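Local coordinates for enoyl-CoA hydratase/isomerase (Mycobacterium abscessus, PDB 3QXZ), which probably catalyses the hydration or double-bond isomerisation of enoyl-CoA thioesters in fatty acid metabolism, at residues L116-D121 and W148-L153; G129-P134 and F169-A174; R152-A157 and V175-A180. All coordinates share one frame; numbering follows the deposited sequence. Where two conformers were deposited one is given.

Contact 1. Residues L116-D121 and W148-L153; sequences LALHAD and WTLPRL
Leu118 meets Thr149, Leu150 and Leu153 and takes part in all but one of the pairs across the contact; its CB and CD1 both lie 3.7 Å from Thr149 OG1. Its CG stands anti to the carbonyl carbon (chi1 -61°), beside the backbone N, and CD1 is anti to CA (chi2 -179°). More loosely, CD1 meets Leu150 CD1 at 4.2 Å. The other branch, CD2, packs on Leu153 CD1 at 3.8 Å; the two leucines cross obliquely. Thr149 sets OG1 between its backbone N and carbonyl carbon (chi1 56°) and CG2 anti to the carbonyl carbon; OG1 also makes a weak hydrogen bond to Leu145 O. In the crotonase fold of this family, the contact joins the end of helix 112-117 and the type I turn Ala117-Ala120 to the residues where helix 146-149 gives way to helix 151-165. The His119 ring takes Thr149 CG2 obliquely, at 4.4 Å from CD2, while its NE2 is hydrogen-bonded to Ala144 O. Within 148-153, Arg152 folds back on Trp148: the indole NE1 lies over the centre of the guanidinium group, and Arg152 NH1 donates to Trp148 O at 2.9 Å, with that oxygen close to the guanidinium plane.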
ATOM      1  N   LEU A 116      11.892 -14.402  -2.476  1.00  8.44           N
ATOM      2  CA  LEU A 116      11.070 -15.398  -3.182  1.00  9.00           C
ATOM      3  C   LEU A 116       9.729 -15.643  -2.493  1.00  8.31           C
ATOM      4  O   LEU A 116       8.719 -15.890  -3.171  1.00  8.66           O
ATOM      5  CB  LEU A 116      11.797 -16.724  -3.387  1.00 10.25           C
ATOM      6  CG  LEU A 116      12.915 -16.597  -4.393  1.00 13.06           C
ATOM      7  CD1 LEU A 116      13.693 -17.870  -4.379  1.00 15.99           C
ATOM      8  CD2 LEU A 116      12.436 -16.264  -5.809  1.00 14.39           C
ATOM      9  N   ALA A 117       9.692 -15.602  -1.167  1.00  7.61           N
ATOM     10  CA  ALA A 117       8.409 -15.739  -0.465  1.00  7.74           C
ATOM     11  C   ALA A 117       7.468 -14.589  -0.795  1.00  7.63           C
ATOM     12  O   ALA A 117       6.233 -14.778  -0.830  1.00  7.84           O
ATOM     13  CB  ALA A 117       8.629 -15.842   1.032  1.00  8.74           C
ATOM     14  N   LEU A 118       8.043 -13.414  -1.074  1.00  7.06           N
ATOM     15  CA  LEU A 118       7.228 -12.252  -1.451  1.00  7.06           C
ATOM     16  C   LEU A 118       6.532 -12.424  -2.801  1.00  7.64           C
ATOM     17  O   LEU A 118       5.666 -11.624  -3.133  1.00  8.31           O
ATOM     18  CB  LEU A 118       8.047 -10.965  -1.450  1.00  7.20           C
ATOM     19  CG  LEU A 118       8.671 -10.537  -0.127  1.00  7.72           C
ATOM     20  CD1 LEU A 118       9.429  -9.222  -0.356  1.00  8.50           C
ATOM     21  CD2 LEU A 118       7.648 -10.390   1.026  1.00  8.29           C
ATOM     22  N   HIS A 119       6.881 -13.454  -3.588  1.00  7.13           N
ATOM     23  CA  HIS A 119       6.169 -13.673  -4.857  1.00  7.41           C
ATOM     24  C   HIS A 119       4.803 -14.299  -4.631  1.00  7.04           C
ATOM     25  O   HIS A 119       3.951 -14.229  -5.525  1.00  7.91           O
ATOM     26  CB  HIS A 119       6.946 -14.599  -5.783  1.00  7.67           C
ATOM     27  CG  HIS A 119       8.218 -14.023  -6.302  1.00  7.44           C
ATOM     28  ND1 HIS A 119       9.018 -14.716  -7.176  1.00 11.13           N
ATOM     29  CD2 HIS A 119       8.821 -12.833  -6.080  1.00  9.24           C
ATOM     30  CE1 HIS A 119      10.069 -13.969  -7.481  1.00 10.37           C
ATOM     31  NE2 HIS A 119       9.978 -12.828  -6.825  1.00 10.71           N
ATOM     32  N   ALA A 120       4.602 -14.962  -3.489  1.00  7.12           N
ATOM     33  CA  ALA A 120       3.351 -15.677  -3.236  1.00  7.23           C
ATOM     34  C   ALA A 120       2.181 -14.703  -3.045  1.00  6.67           C
ATOM     35  O   ALA A 120       2.367 -13.539  -2.661  1.00  6.97           O
ATOM     36  CB  ALA A 120       3.477 -16.590  -2.006  1.00  8.02           C
ATOM     37  N   ASP A 121       0.969 -15.178  -3.319  1.00  6.95           N
ATOM     38  CA  ASP A 121      -0.222 -14.352  -3.084  1.00  6.97           C
ATOM     39  C   ASP A 121      -0.437 -14.065  -1.610  1.00  7.02           C
ATOM     40  O   ASP A 121      -0.845 -12.962  -1.223  1.00  8.09           O
ATOM     41  CB  ASP A 121      -1.442 -15.068  -3.655  1.00  7.43           C
ATOM     42  CG  ASP A 121      -1.297 -15.364  -5.117  1.00  7.55           C
ATOM     43  OD1 ASP A 121      -1.001 -14.411  -5.879  1.00  8.03           O
ATOM     44  OD2 ASP A 121      -1.459 -16.540  -5.515  1.00  7.66           O
ATOM     45  N   TRP A 148       9.947  -4.078  -6.190  1.00  6.40           N
ATOM     46  CA  TRP A 148       8.607  -3.938  -6.735  1.00  6.22           C
ATOM     47  C   TRP A 148       7.539  -4.598  -5.847  1.00  6.37           C
ATOM     48  O   TRP A 148       6.471  -3.999  -5.599  1.00  7.08           O
ATOM     49  CB  TRP A 148       8.633  -4.570  -8.146  1.00  6.91           C
ATOM     50  CG  TRP A 148       7.364  -4.502  -8.940  1.00  7.34           C
ATOM     51  CD1 TRP A 148       6.960  -3.486  -9.752  1.00  9.04           C
ATOM     52  CD2 TRP A 148       6.346  -5.496  -8.991  1.00  7.90           C
ATOM     53  NE1 TRP A 148       5.711  -3.778 -10.272  1.00  8.71           N
ATOM     54  CE2 TRP A 148       5.325  -5.010  -9.844  1.00  7.82           C
ATOM     55  CE3 TRP A 148       6.207  -6.764  -8.427  1.00  9.90           C
ATOM     56  CZ2 TRP A 148       4.171  -5.747 -10.120  1.00 10.44           C
ATOM     57  CZ3 TRP A 148       5.054  -7.499  -8.717  1.00 11.06           C
ATOM     58  CH2 TRP A 148       4.061  -6.974  -9.562  1.00 11.99           C
ATOM     59  N   THR A 149       7.800  -5.804  -5.348  1.00  6.42           N
ATOM     60  CA  THR A 149       6.793  -6.490  -4.526  1.00  6.48           C
ATOM     61  C   THR A 149       6.646  -5.804  -3.173  1.00  6.62           C
ATOM     62  O   THR A 149       5.524  -5.667  -2.662  1.00  6.51           O
ATOM     63  CB  THR A 149       7.147  -7.958  -4.264  1.00  6.71           C
ATOM     64  OG1 THR A 149       8.453  -7.997  -3.663  1.00  6.94           O
ATOM     65  CG2 THR A 149       7.118  -8.801  -5.556  1.00  8.29           C
ATOM     66  N   LEU A 150       7.741  -5.355  -2.578  1.00  6.28           N
ATOM     67  CA  LEU A 150       7.664  -4.960  -1.172  1.00  6.20           C
ATOM     68  C   LEU A 150       6.862  -3.672  -0.915  1.00  6.14           C
ATOM     69  O   LEU A 150       6.014  -3.672  -0.026  1.00  6.17           O
ATOM     70  CB  LEU A 150       9.067  -4.907  -0.531  1.00  7.02           C
ATOM     71  CG  LEU A 150       9.086  -4.700   0.986  1.00  5.91           C
ATOM     72  CD1 LEU A 150       8.296  -5.779   1.736  1.00  7.72           C
ATOM     73  CD2 LEU A 150      10.548  -4.667   1.449  1.00  6.52           C
ATOM     74  N   PRO A 151       7.089  -2.586  -1.680  1.00  6.44           N
ATOM     75  CA  PRO A 151       6.250  -1.397  -1.410  1.00  6.91           C
ATOM     76  C   PRO A 151       4.763  -1.659  -1.683  1.00  6.65           C
ATOM     77  O   PRO A 151       3.901  -0.989  -1.083  1.00  6.71           O
ATOM     78  CB  PRO A 151       6.829  -0.318  -2.341  1.00  7.36           C
ATOM     79  CG  PRO A 151       7.534  -1.100  -3.439  1.00  8.34           C
ATOM     80  CD  PRO A 151       8.098  -2.327  -2.730  1.00  6.62           C
ATOM     81  N   ARG A 152       4.459  -2.627  -2.546  1.00  6.40           N
ATOM     82  CA  ARG A 152       3.065  -2.988  -2.852  1.00  6.33           C
ATOM     83  C   ARG A 152       2.425  -3.781  -1.716  1.00  6.80           C
ATOM     84  O   ARG A 152       1.217  -4.045  -1.774  1.00  7.88           O
ATOM     85  CB  ARG A 152       3.001  -3.757  -4.163  1.00  6.89           C
ATOM     86  CG  ARG A 152       3.080  -2.840  -5.360  1.00  6.98           C
ATOM     87  CD  ARG A 152       3.285  -3.603  -6.698  1.00  7.86           C
ATOM     88  NE  ARG A 152       3.304  -2.662  -7.813  1.00  8.50           N
ATOM     89  CZ  ARG A 152       4.315  -1.854  -8.093  1.00  8.41           C
ATOM     90  NH1 ARG A 152       5.454  -1.923  -7.405  1.00  7.64           N
ATOM     91  NH2 ARG A 152       4.210  -0.964  -9.054  1.00  8.99           N
ATOM     92  N   LEU A 153       3.194  -4.135  -0.689  1.00  6.17           N
ATOM     93  CA  LEU A 153       2.674  -4.769   0.522  1.00  5.86           C
ATOM     94  C   LEU A 153       2.605  -3.772   1.677  1.00  6.16           C
ATOM     95  O   LEU A 153       1.605  -3.709   2.382  1.00  6.96           O
ATOM     96  CB  LEU A 153       3.584  -5.936   0.922  1.00  6.71           C
ATOM     97  CG  LEU A 153       3.607  -7.092  -0.068  1.00  5.99           C
ATOM     98  CD1 LEU A 153       4.769  -8.025   0.187  1.00  7.17           C
ATOM     99  CD2 LEU A 153       2.247  -7.823   0.036  1.00  7.31           C
TER

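Contact 2. Residues G129-P134 and F169-A174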
ATOM      1  N   GLY A 129      10.381 -17.247  13.770  1.00 14.79           N
ATOM      2  CA  GLY A 129      11.347 -17.104  12.672  1.00 14.31           C
ATOM      3  C   GLY A 129      12.124 -15.794  12.668  1.00 13.40           C
ATOM      4  O   GLY A 129      11.631 -14.769  13.142  1.00 14.78           O
ATOM      5  N   ARG A 130      13.337 -15.858  12.132  1.00 12.98           N
ATOM      6  CA  ARG A 130      14.098 -14.662  11.795  1.00 13.69           C
ATOM      7  C   ARG A 130      13.827 -14.309  10.326  1.00 12.00           C
ATOM      8  O   ARG A 130      13.943 -15.162   9.446  1.00 12.27           O
ATOM      9  CB  ARG A 130      15.609 -14.836  12.006  1.00 14.26           C
ATOM     10  CG  ARG A 130      16.358 -13.498  11.766  1.00 19.98           C
ATOM     11  CD  ARG A 130      17.887 -13.574  11.796  1.00 25.82           C
ATOM     12  NE  ARG A 130      18.452 -12.485  10.977  1.00 30.23           N
ATOM     13  CZ  ARG A 130      19.370 -12.640  10.024  1.00 32.21           C
ATOM     14  NH1 ARG A 130      19.888 -13.841   9.777  1.00 33.85           N
ATOM     15  NH2 ARG A 130      19.788 -11.585   9.326  1.00 32.82           N
ATOM     16  N   TYR A 131      13.498 -13.042  10.085  1.00 11.81           N
ATOM     17  CA  TYR A 131      13.149 -12.541   8.742  1.00 10.48           C
ATOM     18  C   TYR A 131      13.972 -11.307   8.441  1.00 10.74           C
ATOM     19  O   TYR A 131      14.074 -10.416   9.277  1.00 10.66           O
ATOM     20  CB  TYR A 131      11.650 -12.209   8.683  1.00 10.49           C
ATOM     21  CG  TYR A 131      10.824 -13.409   9.076  1.00  8.62           C
ATOM     22  CD1 TYR A 131      10.869 -14.583   8.311  1.00  9.30           C
ATOM     23  CD2 TYR A 131      10.081 -13.410  10.262  1.00  9.97           C
ATOM     24  CE1 TYR A 131      10.173 -15.719   8.700  1.00 10.12           C
ATOM     25  CE2 TYR A 131       9.379 -14.535  10.661  1.00 10.80           C
ATOM     26  CZ  TYR A 131       9.423 -15.681   9.867  1.00  9.89           C
ATOM     27  OH  TYR A 131       8.733 -16.821  10.254  1.00 11.26           O
ATOM     28  N   ALA A 132      14.584 -11.247   7.254  1.00  9.52           N
ATOM     29  CA  ALA A 132      15.390 -10.075   6.885  1.00  9.26           C
ATOM     30  C   ALA A 132      15.648 -10.133   5.407  1.00  8.47           C
ATOM     31  O   ALA A 132      15.654 -11.224   4.805  1.00  9.35           O
ATOM     32  CB  ALA A 132      16.740 -10.045   7.637  1.00  9.97           C
ATOM     33  N   ILE A 133      15.943  -8.960   4.842  1.00  8.06           N
ATOM     34  CA  ILE A 133      16.411  -8.827   3.451  1.00  8.17           C
ATOM     35  C   ILE A 133      17.730  -8.051   3.567  1.00  8.19           C
ATOM     36  O   ILE A 133      17.759  -6.845   3.354  1.00  8.21           O
ATOM     37  CB  ILE A 133      15.361  -8.108   2.572  1.00  8.36           C
ATOM     38  CG1 ILE A 133      14.024  -8.849   2.639  1.00  8.56           C
ATOM     39  CG2 ILE A 133      15.826  -8.004   1.134  1.00  8.90           C
ATOM     40  CD1 ILE A 133      12.837  -8.031   2.062  1.00 10.09           C
ATOM     41  N   PRO A 134      18.827  -8.754   3.939  1.00  8.51           N
ATOM     42  CA  PRO A 134      20.028  -8.032   4.367  1.00  8.53           C
ATOM     43  C   PRO A 134      21.081  -7.863   3.292  1.00  8.10           C
ATOM     44  O   PRO A 134      22.221  -7.530   3.620  1.00  8.83           O
ATOM     45  CB  PRO A 134      20.555  -8.923   5.487  1.00 10.17           C
ATOM     46  CG  PRO A 134      20.268 -10.318   4.986  1.00 10.90           C
ATOM     47  CD  PRO A 134      18.947 -10.204   4.208  1.00  9.40           C
ATOM     48  N   PHE A 169      13.085  -8.386  11.142  1.00 11.92           N
ATOM     49  CA  PHE A 169      11.735  -8.009  11.564  1.00 12.15           C
ATOM     50  C   PHE A 169      10.992  -9.255  11.992  1.00 12.15           C
ATOM     51  O   PHE A 169      11.304 -10.367  11.543  1.00 13.25           O
ATOM     52  CB  PHE A 169      10.972  -7.232  10.471  1.00 12.13           C
ATOM     53  CG  PHE A 169      10.853  -7.963   9.141  1.00 11.01           C
ATOM     54  CD1 PHE A 169      11.882  -7.883   8.201  1.00 11.28           C
ATOM     55  CD2 PHE A 169       9.717  -8.701   8.829  1.00 11.30           C
ATOM     56  CE1 PHE A 169      11.776  -8.529   6.963  1.00 11.05           C
ATOM     57  CE2 PHE A 169       9.597  -9.350   7.595  1.00 11.38           C
ATOM     58  CZ  PHE A 169      10.645  -9.266   6.663  1.00 10.25           C
ATOM     59  N   SER A 170      10.030  -9.076  12.888  1.00 11.71           N
ATOM     60  CA  SER A 170       9.267 -10.199  13.410  1.00 12.25           C
ATOM     61  C   SER A 170       8.091 -10.583  12.515  1.00 11.73           C
ATOM     62  O   SER A 170       7.599  -9.784  11.706  1.00 10.74           O
ATOM     63  CB  SER A 170       8.733  -9.866  14.802  1.00 13.09           C
ATOM     64  OG  SER A 170       7.724  -8.866  14.727  1.00 13.41           O
ATOM     65  N   ALA A 171       7.600 -11.803  12.696  1.00 11.59           N
ATOM     66  CA  ALA A 171       6.347 -12.203  12.057  1.00 11.83           C
ATOM     67  C   ALA A 171       5.200 -11.258  12.380  1.00 11.91           C
ATOM     68  O   ALA A 171       4.385 -10.920  11.510  1.00 11.70           O
ATOM     69  CB  ALA A 171       5.964 -13.623  12.473  1.00 12.49           C
ATOM     70  N   GLN A 172       5.129 -10.828  13.642  1.00 11.82           N
ATOM     71  CA  GLN A 172       4.072  -9.893  14.056  1.00 12.06           C
ATOM     72  C   GLN A 172       4.155  -8.561  13.301  1.00 11.23           C
ATOM     73  O   GLN A 172       3.143  -8.038  12.849  1.00 11.14           O
ATOM     74  CB  GLN A 172       4.058  -9.684  15.590  1.00 13.20           C
ATOM     75  CG  GLN A 172       3.001  -8.683  16.081  1.00 18.25           C
ATOM     76  CD  GLN A 172       1.554  -9.139  15.870  1.00 24.44           C
ATOM     77  OE1 GLN A 172       1.264 -10.343  15.747  1.00 26.85           O
ATOM     78  NE2 GLN A 172       0.632  -8.170  15.844  1.00 27.29           N
ATOM     79  N   ARG A 173       5.361  -8.007  13.175  1.00 11.20           N
ATOM     80  CA  ARG A 173       5.490  -6.779  12.412  0.50 10.59           C
ATOM     81  C   ARG A 173       5.159  -7.001  10.931  1.00 10.60           C
ATOM     82  O   ARG A 173       4.570  -6.122  10.304  1.00 10.28           O
ATOM     83  CB  ARG A 173       6.858  -6.131  12.585  0.50 10.72           C
ATOM     84  CG  ARG A 173       6.867  -4.701  12.087  0.50 10.98           C
ATOM     85  CD  ARG A 173       8.254  -4.120  12.058  0.50 12.00           C
ATOM     86  NE  ARG A 173       8.177  -2.785  11.491  0.50  9.07           N
ATOM     87  CZ  ARG A 173       9.229  -2.101  11.060  0.50  9.27           C
ATOM     88  NH1 ARG A 173      10.445  -2.652  11.114  0.50  7.33           N
ATOM     89  NH2 ARG A 173       9.049  -0.877  10.564  0.50  9.21           N
ATOM     90  N   ALA A 174       5.484  -8.180  10.398  1.00 10.19           N
ATOM     91  CA  ALA A 174       5.116  -8.505   9.021  1.00  9.86           C
ATOM     92  C   ALA A 174       3.602  -8.470   8.830  1.00  9.01           C
ATOM     93  O   ALA A 174       3.106  -7.975   7.805  1.00  9.48           O
ATOM     94  CB  ALA A 174       5.694  -9.845   8.633  1.00  9.44           C
TER
HETATM   95  O   HOH W   1       9.351 -13.557  14.129  1.00 11.30           O
HETATM   96  O   HOH W   2      13.379 -11.590  12.716  1.00 24.18           O
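Tyr131 and Phe169 meet through backbone, ring and solvent at once. The direct polar link is Phe169 N to Tyr131 O, 2.9 Å long with an N-H...O angle of 151°. Two waters add to it. One accepts from Tyr131 N and donates to Phe169 O at 2.7 Å, so the same two residues are joined a second time through solvent. The other accepts from Ala171 N and donates to Gly129 O at 2.8 Å, which gives the first turn of helix 171-177 a link to the chain ahead of strand 131-132. That helix start is also capped from within, since Ser170 is the N-cap residue and its OG accepts from Arg173 N at 3.0 Å.

The aromatic packing is not a ring-on-ring stack. Phe169 holds CG in the crowded position between its backbone N and carbonyl carbon (chi1 57°), and Tyr131 CB sits over one face of its ring in a CH-pi contact, 3.8 Å from the centroid and 17° off the normal. The Tyr131 ring in turn presents its edge: Phe169 O lies in the ring plane, 3.5 Å from CD2. Farther along that edge CE2 touches Ala171 CB at 4.0 Å, while Gly129 C lies over one face of the phenol. The hydroxyl at the tip is hydrogen-bonded to Ala126 O.

Within the crotonase fold, the contact ties strand 131-132, which pairs in parallel with strand 108-110, to the start of helix 171-177. Met114 of helix 112-117 packs on both aromatic residues, and Leu125 of strand 122-126 touches Tyr131, Ala171 and Ala174.

Contact 3. Residues R152-A157 and V175-A180. With K (potassium ion), chain E.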
ATOM      1  N   ARG A 152       4.459  -2.627  -2.546  1.00  6.40           N
ATOM      2  CA  ARG A 152       3.065  -2.988  -2.852  1.00  6.33           C
ATOM      3  C   ARG A 152       2.425  -3.781  -1.716  1.00  6.80           C
ATOM      4  O   ARG A 152       1.217  -4.045  -1.774  1.00  7.88           O
ATOM      5  CB  ARG A 152       3.001  -3.757  -4.163  1.00  6.89           C
ATOM      6  CG  ARG A 152       3.080  -2.840  -5.360  1.00  6.98           C
ATOM      7  CD  ARG A 152       3.285  -3.603  -6.698  1.00  7.86           C
ATOM      8  NE  ARG A 152       3.304  -2.662  -7.813  1.00  8.50           N
ATOM      9  CZ  ARG A 152       4.315  -1.854  -8.093  1.00  8.41           C
ATOM     10  NH1 ARG A 152       5.454  -1.923  -7.405  1.00  7.64           N
ATOM     11  NH2 ARG A 152       4.210  -0.964  -9.054  1.00  8.99           N
ATOM     12  N   LEU A 153       3.194  -4.135  -0.689  1.00  6.17           N
ATOM     13  CA  LEU A 153       2.674  -4.769   0.522  1.00  5.86           C
ATOM     14  C   LEU A 153       2.605  -3.772   1.677  1.00  6.16           C
ATOM     15  O   LEU A 153       1.605  -3.709   2.382  1.00  6.96           O
ATOM     16  CB  LEU A 153       3.584  -5.936   0.922  1.00  6.71           C
ATOM     17  CG  LEU A 153       3.607  -7.092  -0.068  1.00  5.99           C
ATOM     18  CD1 LEU A 153       4.769  -8.025   0.187  1.00  7.17           C
ATOM     19  CD2 LEU A 153       2.247  -7.823   0.036  1.00  7.31           C
ATOM     20  N   VAL A 154       3.694  -3.044   1.909  1.00  6.25           N
ATOM     21  CA  VAL A 154       3.914  -2.348   3.179  1.00  6.00           C
ATOM     22  C   VAL A 154       4.065  -0.843   3.024  1.00  5.83           C
ATOM     23  O   VAL A 154       4.214  -0.143   4.037  1.00  6.92           O
ATOM     24  CB  VAL A 154       5.160  -2.897   3.931  1.00  6.54           C
ATOM     25  CG1 VAL A 154       4.978  -4.371   4.268  1.00  6.61           C
ATOM     26  CG2 VAL A 154       6.463  -2.662   3.132  1.00  6.55           C
ATOM     27  N   GLY A 155       3.993  -0.329   1.798  1.00  5.68           N
ATOM     28  CA  GLY A 155       4.215   1.093   1.558  1.00  6.42           C
ATOM     29  C   GLY A 155       5.688   1.435   1.489  1.00  5.77           C
ATOM     30  O   GLY A 155       6.563   0.629   1.836  1.00  6.66           O
ATOM     31  N   THR A 156       5.996   2.651   1.065  1.00  6.20           N
ATOM     32  CA  THR A 156       7.388   2.942   0.736  0.50  6.73           C
ATOM     33  C   THR A 156       8.315   3.065   1.934  1.00  6.98           C
ATOM     34  O   THR A 156       9.505   2.761   1.801  1.00  7.31           O
ATOM     35  CB  THR A 156       7.551   4.208  -0.109  0.50  6.88           C
ATOM     36  OG1 THR A 156       7.052   5.336   0.612  0.50  8.67           O
ATOM     37  CG2 THR A 156       6.862   4.062  -1.459  0.50  7.84           C
ATOM     38  N   ALA A 157       7.797   3.491   3.081  1.00  6.57           N
ATOM     39  CA  ALA A 157       8.667   3.709   4.247  1.00  6.29           C
ATOM     40  C   ALA A 157       9.116   2.419   4.886  1.00  6.53           C
ATOM     41  O   ALA A 157      10.316   2.240   5.177  1.00  6.70           O
ATOM     42  CB  ALA A 157       7.974   4.613   5.279  1.00  7.67           C
ATOM     43  N   VAL A 175       2.843  -8.980   9.800  1.00  9.02           N
ATOM     44  CA  VAL A 175       1.390  -8.914   9.707  1.00  9.49           C
ATOM     45  C   VAL A 175       0.895  -7.485   9.876  1.00  9.81           C
ATOM     46  O   VAL A 175       0.050  -7.030   9.106  1.00 10.49           O
ATOM     47  CB  VAL A 175       0.712  -9.833  10.756  1.00  9.40           C
ATOM     48  CG1 VAL A 175      -0.791  -9.657  10.742  1.00 11.15           C
ATOM     49  CG2 VAL A 175       1.087 -11.282  10.517  1.00 11.41           C
ATOM     50  N   GLU A 176       1.427  -6.766  10.867  1.00 10.14           N
ATOM     51  CA  GLU A 176       0.991  -5.384  11.142  1.00 10.53           C
ATOM     52  C   GLU A 176       1.170  -4.472   9.931  1.00 11.05           C
ATOM     53  O   GLU A 176       0.352  -3.596   9.681  1.00 13.12           O
ATOM     54  CB  GLU A 176       1.756  -4.790  12.331  1.00 12.15           C
ATOM     55  CG  GLU A 176       1.381  -5.438  13.664  1.00 15.05           C
ATOM     56  CD  GLU A 176       2.357  -5.118  14.773  1.00 19.22           C
ATOM     57  OE1 GLU A 176       3.399  -4.482  14.483  1.00 21.55           O
ATOM     58  OE2 GLU A 176       2.076  -5.518  15.936  1.00 22.53           O
ATOM     59  N   THR A 177       2.233  -4.703   9.166  1.00  9.50           N
ATOM     60  CA  THR A 177       2.564  -3.822   8.045  1.00  8.98           C
ATOM     61  C   THR A 177       1.973  -4.247   6.704  1.00  8.25           C
ATOM     62  O   THR A 177       1.984  -3.458   5.774  1.00  9.28           O
ATOM     63  CB  THR A 177       4.080  -3.695   7.880  1.00  9.50           C
ATOM     64  OG1 THR A 177       4.650  -4.987   7.652  1.00  9.35           O
ATOM     65  CG2 THR A 177       4.694  -3.033   9.117  1.00 11.52           C
ATOM     66  N   GLY A 178       1.442  -5.462   6.623  1.00  7.35           N
ATOM     67  CA  GLY A 178       0.840  -5.953   5.397  1.00  7.29           C
ATOM     68  C   GLY A 178       1.706  -6.886   4.575  1.00  6.75           C
ATOM     69  O   GLY A 178       1.269  -7.354   3.514  1.00  7.39           O
ATOM     70  N   LEU A 179       2.917  -7.185   5.043  1.00  7.27           N
ATOM     71  CA  LEU A 179       3.790  -8.123   4.326  1.00  6.96           C
ATOM     72  C   LEU A 179       3.215  -9.535   4.358  1.00  6.98           C
ATOM     73  O   LEU A 179       3.310 -10.291   3.380  1.00  8.34           O
ATOM     74  CB  LEU A 179       5.197  -8.088   4.944  1.00  6.93           C
ATOM     75  CG  LEU A 179       6.297  -8.904   4.239  1.00  8.45           C
ATOM     76  CD1 LEU A 179       7.665  -8.263   4.452  1.00  9.36           C
ATOM     77  CD2 LEU A 179       6.338 -10.389   4.646  1.00  9.71           C
ATOM     78  N   ALA A 180       2.666  -9.910   5.515  1.00  7.21           N
ATOM     79  CA  ALA A 180       2.144 -11.253   5.769  1.00  8.50           C
ATOM     80  C   ALA A 180       0.685 -11.178   6.143  1.00  8.31           C
ATOM     81  O   ALA A 180       0.208 -10.174   6.688  1.00  9.08           O
ATOM     82  CB  ALA A 180       2.949 -11.932   6.897  1.00  9.37           C
TER
HETATM   83  K     K E 263      -1.207  -1.450   8.559  1.00 19.71           K
HETATM   84  O   HOH W   3       2.497  -0.740   6.121  1.00 13.10           O
HETATM   85  O   HOH W   4       1.381  -0.422   8.470  1.00 23.21           O
HETATM   86  O   HOH W   5      -3.267   0.392   7.896  1.00 18.69           O
HETATM   87  O   HOH W   6      -1.528  -3.944   7.300  1.00 24.59           O
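The flat peptide group joining Gly178 to Leu179 turns one face to Val154, whose CG1 stands almost over the nitrogen, 3.6 Å from Leu179 N. At the carbonyl end of the same peptide, Leu153 CD2 comes to 3.6 Å from Gly178 O. This peptide belongs to a Schellman motif that ends helix 171-177: Gly178 has positive phi (101°), and a CB on it would point toward helix 151-165 and run into Leu153 O; without one, Gly178 CA comes to 5.2 Å from Val154 CA. Thr177 and Val154 run alongside each other in the same direction; Val154 CG1, anti to the carbonyl carbon (chi1 -61°), touches Thr177 OG1 at 3.5 Å. That hydroxyl is hydrogen-bonded to Arg173 O. Leu179 adds its CB against the same Val154 methyl.

The helix end marks a subunit junction of the trimer. Glu176 O binds a potassium ion at 2.9 Å, and Glu176 O of the second and third subunits binds it too, with three waters completing the shell. Farther from the ion, a water lies close to both Val154 O and Thr177 O, and the latter receives a CA-H...O contact from Val154 CA, 3.4 Å away with 150° at the hydrogen.

Overall arrangement
All three contacts are buried, but at different distances from the chain's centre: contact 1 lies nearest, about 8 Å away, contacts 2 and 3 about 16 and 15 Å, measured between centres. Contacts 1 and 3 share Leu153 and helix 151-165, while contacts 2 and 3 take the start and the end of helix 171-177. Leu179 ties them together, packing on Leu118 and Leu150 of contact 1 and on Phe169 of contact 2. Chemistry changes with place. Contact 1 is mostly apolar branches; contact 2, beside a short strand, adds a direct backbone bond and bridging waters; contact 3, at the subunit interface, packs side chains on backbone oxygens and a helix-ending glycine next to an ion shared by three subunits.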